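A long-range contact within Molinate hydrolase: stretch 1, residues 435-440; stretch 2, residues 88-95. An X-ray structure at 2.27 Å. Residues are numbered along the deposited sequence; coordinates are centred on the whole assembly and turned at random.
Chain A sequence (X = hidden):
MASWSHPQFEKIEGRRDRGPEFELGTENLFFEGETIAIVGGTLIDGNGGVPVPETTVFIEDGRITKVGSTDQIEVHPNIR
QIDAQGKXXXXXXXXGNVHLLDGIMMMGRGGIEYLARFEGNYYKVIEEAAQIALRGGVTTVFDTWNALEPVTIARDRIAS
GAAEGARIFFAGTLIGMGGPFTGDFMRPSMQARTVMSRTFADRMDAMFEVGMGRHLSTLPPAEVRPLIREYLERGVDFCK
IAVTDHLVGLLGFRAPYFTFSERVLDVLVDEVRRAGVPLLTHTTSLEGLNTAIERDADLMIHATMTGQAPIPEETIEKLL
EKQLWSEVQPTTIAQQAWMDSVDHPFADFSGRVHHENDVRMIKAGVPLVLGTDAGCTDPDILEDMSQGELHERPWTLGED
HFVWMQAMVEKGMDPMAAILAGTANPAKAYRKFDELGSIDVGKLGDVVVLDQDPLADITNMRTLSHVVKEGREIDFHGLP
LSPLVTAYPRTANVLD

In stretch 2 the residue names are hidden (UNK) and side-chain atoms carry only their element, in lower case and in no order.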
# COMPACT_ATOMS: atom_id res chain seq x y z
N GLU A 435 -24.23 -36.66 -25.46
CA GLU A 435 -23.02 -37.47 -25.29
C GLU A 435 -22.62 -37.87 -23.90
O GLU A 435 -21.92 -38.87 -23.71
CB GLU A 435 -21.86 -36.73 -25.87
CG GLU A 435 -21.99 -36.60 -27.35
CD GLU A 435 -20.66 -36.79 -28.01
OE1 GLU A 435 -20.64 -37.38 -29.11
OE2 GLU A 435 -19.65 -36.34 -27.44
N LEU A 436 -23.02 -37.09 -22.91
CA LEU A 436 -22.61 -37.37 -21.55
C LEU A 436 -23.57 -36.81 -20.53
O LEU A 436 -24.53 -36.14 -20.88
CB LEU A 436 -21.18 -36.85 -21.29
CG LEU A 436 -20.98 -35.33 -21.47
CD1 LEU A 436 -21.09 -34.61 -20.14
CD2 LEU A 436 -19.67 -35.03 -22.13
N GLY A 437 -23.35 -37.20 -19.28
CA GLY A 437 -24.15 -36.69 -18.15
C GLY A 437 -25.25 -37.62 -17.68
O GLY A 437 -25.95 -37.32 -16.71
N SER A 438 -25.44 -38.71 -18.39
CA SER A 438 -26.34 -39.77 -17.93
C SER A 438 -25.91 -41.12 -18.48
O SER A 438 -25.26 -41.23 -19.53
CB SER A 438 -27.81 -39.51 -18.31
OG SER A 438 -28.00 -39.63 -19.73
N ILE A 439 -26.39 -42.15 -17.79
CA ILE A 439 -26.22 -43.51 -18.25
C ILE A 439 -27.39 -43.94 -19.14
O ILE A 439 -28.51 -44.16 -18.68
CB ILE A 439 -26.08 -44.44 -17.05
CG1 ILE A 439 -24.75 -44.11 -16.36
CG2 ILE A 439 -26.08 -45.89 -17.54
CD1 ILE A 439 -24.52 -44.81 -15.04
N ASP A 440 -27.11 -43.98 -20.43
CA ASP A 440 -28.13 -44.16 -21.47
C ASP A 440 -27.43 -44.70 -22.69
O ASP A 440 -26.31 -44.31 -23.00
CB ASP A 440 -28.81 -42.84 -21.89
CG ASP A 440 -30.06 -42.51 -21.05
OD1 ASP A 440 -31.01 -43.32 -21.08
OD2 ASP A 440 -30.10 -41.46 -20.35
N UNK A 88 -23.61 -48.66 -5.70
CA UNK A 88 -24.36 -47.73 -6.50
C UNK A 88 -23.58 -47.30 -7.73
O UNK A 88 -22.42 -47.01 -7.68
n UNK A 88 -27.96 -47.07 -3.82
c UNK A 88 -24.74 -48.16 -2.80
c UNK A 88 -24.99 -48.80 -1.59
c UNK A 88 -26.31 -48.88 -1.08
c UNK A 88 -25.80 -47.60 -3.50
c UNK A 88 -24.80 -46.55 -5.67
c UNK A 88 -27.37 -48.33 -1.74
c UNK A 88 -27.24 -46.58 -4.89
c UNK A 88 -27.10 -47.68 -2.95
c UNK A 88 -25.91 -46.89 -4.74
N UNK A 89 -24.29 -47.30 -8.85
CA UNK A 89 -23.73 -46.94 -10.13
C UNK A 89 -24.30 -45.58 -10.60
O UNK A 89 -25.51 -45.45 -10.83
c UNK A 89 -23.44 -47.54 -12.54
c UNK A 89 -24.06 -50.48 -11.67
c UNK A 89 -24.07 -47.97 -11.21
c UNK A 89 -23.54 -49.34 -10.81
N UNK A 90 -23.41 -44.61 -10.76
CA UNK A 90 -23.76 -43.24 -11.21
C UNK A 90 -23.06 -42.90 -12.51
O UNK A 90 -22.08 -43.57 -12.89
c UNK A 90 -24.35 -43.28 -8.08
c UNK A 90 -23.39 -42.22 -10.17
c UNK A 90 -24.34 -42.04 -8.99
c UNK A 90 -23.96 -40.81 -8.18
N UNK A 91 -23.55 -41.84 -13.21
CA UNK A 91 -22.83 -41.43 -14.40
C UNK A 91 -21.55 -40.80 -13.97
O UNK A 91 -21.42 -40.38 -12.84
c UNK A 91 -23.75 -40.38 -15.04
c UNK A 91 -25.02 -40.42 -14.27
c UNK A 91 -24.69 -40.97 -12.95
N UNK A 92 -20.61 -40.72 -14.90
CA UNK A 92 -19.42 -39.89 -14.67
C UNK A 92 -19.83 -38.49 -14.17
O UNK A 92 -20.75 -37.85 -14.73
N UNK A 93 -19.22 -38.04 -13.09
CA UNK A 93 -19.57 -36.76 -12.52
C UNK A 93 -19.08 -35.62 -13.42
O UNK A 93 -18.11 -35.76 -14.18
c UNK A 93 -19.56 -37.70 -10.13
c UNK A 93 -19.07 -36.60 -11.09
c UNK A 93 -21.06 -37.79 -10.07
c UNK A 93 -19.00 -37.51 -8.73
N UNK A 94 -19.77 -34.49 -13.29
CA UNK A 94 -19.57 -33.34 -14.19
C UNK A 94 -19.56 -32.04 -13.42
O UNK A 94 -20.48 -31.75 -12.64
c UNK A 94 -20.77 -34.57 -16.03
c UNK A 94 -20.69 -33.27 -15.25
c UNK A 94 -20.44 -32.11 -16.21
N UNK A 95 -18.52 -31.26 -13.65
CA UNK A 95 -18.37 -29.98 -12.96
C UNK A 95 -18.56 -28.87 -13.98
O UNK A 95 -17.77 -28.74 -14.91
c UNK A 95 -16.94 -28.72 -11.28
o UNK A 95 -17.50 -27.62 -11.48
n UNK A 95 -16.25 -28.97 -10.16
c UNK A 95 -16.99 -29.84 -12.30
O HOH W 1 -21.10 -38.06 -17.45

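Position 88 opens the second stretch with a side chain of one carbon leading into fused five- and six-membered rings that together hold eight carbons and one nitrogen. Only the indole of tryptophan fits, so this is W88; its side chain comes no nearer than 9.5 Å to the first stretch and takes no part in the contact.

At position 89 there are four carbons, forked at the first, with one arm two carbons long, and one of these carbons packs against I439. This beta-branched pattern is isoleucine. In I89, the CA-to-CB bond points sideways, yet CG2 lies 3.9 Å from CD1 of I439, an apolar contact between two side chains of the same kind.

Position 90 also carries four carbons, but the fork is at the second, and none of them touches the first stretch; this identifies leucine. The CA-to-CB bond of L90 points away from the first stretch, and it is the backbone that meets the partner: its O lies 3.5 Å from I439 CD1.

Three carbons at position 91 close a ring onto the backbone nitrogen, and the ring lies against G437, S438 and I439; such a ring is the mark of proline. The CA-to-CB bond of P91 points toward the first stretch: its CB is 3.9 Å from the CA of S438 and 4.1 Å from CG1 of I439, while CG is 4.1 Å from the O of G437. Its ring-bound nitrogen has no hydrogen to donate, and CD1 of I439 packs 3.6 Å from P91 N.

Position 92 has no side-chain atoms and is glycine. G92 reaches the other stretch through water 1, which donates to its O at 2.8 Å and accepts a weak hydrogen bond from the N of G437 at 3.0 Å.

Four carbons forked at the second, none in contact, make position 93 leucine; the CA-to-CB bond of L93 points away. At position 94, one carbon carries two more, one of which meets L436, giving valine. The CA-to-CB bond of V94 points toward the first stretch, and its CG2 lies 4.1 Å from CD1 of L436. Position 95 has two carbons, the second bearing one oxygen and one nitrogen: an amide, out of reach of the first stretch, hence asparagine, N95.

The two segments run in nearly opposite directions, 165° apart, without a direct hydrogen bond between them. Packing therefore carries the contact, with I439 against I89 and the O of L90 at one end, L436 against V94 at the other, and P91 between them, touching I439 as well as the backbone of G437 and S438. The CA-to-CB bond of S438 points away, and its OG donates to OD2 of D440 at 2.9 Å. Water 1 supplies a polar link between the two backbones.

Stretch 2 88-95: WILPGLVN
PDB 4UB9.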